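Local coordinates for Spermidine/putrescine ABC transporter, periplasmic binding protein (PDB 2V84) that probably binds polyamines such as spermidine and putrescine as the periplasmic receptor lipoprotein of an ABC transporter, at residues P102-I107 / Y123-Y128. Numbering follows the deposited sequence.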
loop_
_atom_site.group_PDB
_atom_site.type_symbol
_atom_site.label_atom_id
_atom_site.label_comp_id
_atom_site.label_asym_id
_atom_site.label_seq_id
_atom_site.Cartn_x
_atom_site.Cartn_y
_atom_site.Cartn_z
ATOM N N PRO A 102 -13.422 -7.687 19.007
ATOM C CA PRO A 102 -14.746 -7.995 18.461
ATOM C C PRO A 102 -15.063 -7.236 17.159
ATOM O O PRO A 102 -15.858 -7.730 16.346
ATOM C CB PRO A 102 -15.693 -7.582 19.592
ATOM C CG PRO A 102 -14.911 -6.620 20.416
ATOM C CD PRO A 102 -13.523 -7.190 20.387
ATOM N N ASN A 103 -14.450 -6.063 16.966
ATOM C CA ASN A 103 -14.691 -5.229 15.773
ATOM C C ASN A 103 -14.098 -5.807 14.482
ATOM O O ASN A 103 -14.297 -5.266 13.382
ATOM C CB ASN A 103 -14.177 -3.803 16.000
ATOM C CG ASN A 103 -14.965 -3.063 17.055
ATOM O OD1 ASN A 103 -16.137 -3.344 17.250
ATOM N ND2 ASN A 103 -14.314 -2.128 17.764
ATOM N N VAL A 104 -13.407 -6.933 14.621
ATOM C CA VAL A 104 -12.956 -7.771 13.503
ATOM C C VAL A 104 -14.189 -8.232 12.688
ATOM O O VAL A 104 -14.078 -8.599 11.509
ATOM C CB VAL A 104 -12.012 -8.886 14.083
ATOM C CG1 VAL A 104 -12.684 -10.263 14.295
ATOM C CG2 VAL A 104 -10.650 -8.912 13.455
ATOM N N GLN A 105 -15.367 -8.165 13.306
ATOM C CA GLN A 105 -16.612 -8.478 12.609
ATOM C C GLN A 105 -16.981 -7.442 11.536
ATOM O O GLN A 105 -17.917 -7.650 10.763
ATOM C CB GLN A 105 -17.758 -8.678 13.608
ATOM C CG GLN A 105 -17.657 -9.976 14.392
ATOM C CD GLN A 105 -17.436 -11.181 13.499
ATOM O OE1 GLN A 105 -18.307 -11.555 12.713
ATOM N NE2 GLN A 105 -16.265 -11.795 13.615
ATOM N N PHE A 106 -16.242 -6.335 11.484
ATOM C CA PHE A 106 -16.489 -5.311 10.460
ATOM C C PHE A 106 -15.677 -5.527 9.179
ATOM O O PHE A 106 -15.808 -4.754 8.213
ATOM C CB PHE A 106 -16.209 -3.927 11.025
ATOM C CG PHE A 106 -17.129 -3.533 12.133
ATOM C CD1 PHE A 106 -18.501 -3.708 12.008
ATOM C CD2 PHE A 106 -16.629 -2.962 13.296
ATOM C CE1 PHE A 106 -19.360 -3.333 13.039
ATOM C CE2 PHE A 106 -17.473 -2.579 14.317
ATOM C CZ PHE A 106 -18.838 -2.771 14.196
ATOM N N ILE A 107 -14.850 -6.571 9.177
ATOM C CA ILE A 107 -13.986 -6.872 8.032
ATOM C C ILE A 107 -14.882 -7.520 6.977
ATOM O O ILE A 107 -15.518 -8.542 7.233
ATOM C CB ILE A 107 -12.722 -7.724 8.431
ATOM C CG1 ILE A 107 -11.768 -6.953 9.369
ATOM C CG2 ILE A 107 -11.900 -8.148 7.216
ATOM C CD1 ILE A 107 -11.282 -5.634 8.813
ATOM N N TYR A 123 -2.510 -14.187 12.724
ATOM C CA TYR A 123 -1.261 -13.490 12.976
ATOM C C TYR A 123 -1.377 -12.066 12.482
ATOM O O TYR A 123 -0.428 -11.295 12.585
ATOM C CB TYR A 123 -0.101 -14.172 12.263
ATOM C CG TYR A 123 0.334 -15.486 12.898
ATOM C CD1 TYR A 123 1.269 -15.501 13.913
ATOM C CD2 TYR A 123 -0.194 -16.704 12.460
ATOM C CE1 TYR A 123 1.678 -16.709 14.489
ATOM C CE2 TYR A 123 0.196 -17.921 13.039
ATOM C CZ TYR A 123 1.135 -17.914 14.047
ATOM O OH TYR A 123 1.559 -19.097 14.623
ATOM N N SER A 124 -2.526 -11.712 11.912
ATOM C CA SER A 124 -2.659 -10.383 11.269
ATOM C C SER A 124 -4.102 -9.939 11.234
ATOM O O SER A 124 -4.988 -10.769 11.145
ATOM C CB SER A 124 -2.106 -10.420 9.833
ATOM O OG SER A 124 -2.897 -11.246 8.969
ATOM N N VAL A 125 -4.343 -8.631 11.266
ATOM C CA VAL A 125 -5.704 -8.128 11.062
ATOM C C VAL A 125 -5.630 -7.032 10.029
ATOM O O VAL A 125 -4.821 -6.159 10.178
ATOM C CB VAL A 125 -6.301 -7.518 12.360
ATOM C CG1 VAL A 125 -7.691 -6.875 12.075
ATOM C CG2 VAL A 125 -6.433 -8.601 13.470
ATOM N N PRO A 126 -6.443 -7.083 8.956
ATOM C CA PRO A 126 -6.321 -6.029 7.937
ATOM C C PRO A 126 -6.433 -4.597 8.448
ATOM O O PRO A 126 -7.295 -4.294 9.275
ATOM C CB PRO A 126 -7.498 -6.318 6.990
ATOM C CG PRO A 126 -7.686 -7.778 7.115
ATOM C CD PRO A 126 -7.409 -8.116 8.554
ATOM N N TYR A 127 -5.579 -3.726 7.908
ATOM C CA TYR A 127 -5.509 -2.319 8.265
ATOM C C TYR A 127 -6.093 -1.485 7.112
ATOM O O TYR A 127 -6.918 -0.591 7.328
ATOM C CB TYR A 127 -4.027 -1.991 8.488
ATOM C CG TYR A 127 -3.716 -0.628 9.004
ATOM C CD1 TYR A 127 -3.755 0.485 8.167
ATOM C CD2 TYR A 127 -3.320 -0.452 10.326
ATOM C CE1 TYR A 127 -3.448 1.724 8.638
ATOM C CE2 TYR A 127 -3.015 0.811 10.815
ATOM C CZ TYR A 127 -3.082 1.885 9.975
ATOM O OH TYR A 127 -2.758 3.149 10.444
ATOM N N TYR A 128 -5.674 -1.785 5.885
ATOM C CA TYR A 128 -6.183 -1.070 4.723
ATOM C C TYR A 128 -5.818 -1.843 3.473
ATOM O O TYR A 128 -4.820 -2.526 3.460
ATOM C CB TYR A 128 -5.685 0.425 4.676
ATOM C CG TYR A 128 -6.258 1.134 3.474
ATOM C CD1 TYR A 128 -7.629 1.363 3.378
ATOM C CD2 TYR A 128 -5.441 1.514 2.405
ATOM C CE1 TYR A 128 -8.181 1.955 2.251
ATOM C CE2 TYR A 128 -5.996 2.098 1.272
ATOM C CZ TYR A 128 -7.354 2.306 1.206
ATOM O OH TYR A 128 -7.881 2.901 0.089
#
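Val104 meets Val125 and Ile107 meets Pro126 where a short 3-10 helix packs on a strand of this periplasmic solute-binding protein fold. Residues 102-106 form the 3-10 helix, in the loop that leads to helix 109-114. Val125 and Pro126 belong to strand 125-137, which pairs antiparallel with strand 254-260. A classic beta bulge follows, where Tyr127 and Tyr128 both bond through the backbone to Asp258.

The tighter part is the valine pair, where the two side chains approach at a slant. With chi1 of 175°, the CG1 branch of Val125 is the one turned to CG2 of Val104, at 3.8 Å. Val125 also touches Ile276 of helix 269-279.

The looser part is the Ile107 end. CG2 of Ile107 stands 4.2 Å from CG of the Pro126 ring. All four touching residues are buried, so neither part faces solvent. Gln105 of the same 3-10 helix is exposed and marks its solvent side.

Three backbone bonds hold the 3-10 helix, the last from Ile107 N to Val104 O at 3.2 Å. The side-chain pairs are apolar, and the two segments share no hydrogen bond. Pro126 O is buried with no polar partner in the model, and CD1 of Ile107 lies 4.2 Å from this oxygen.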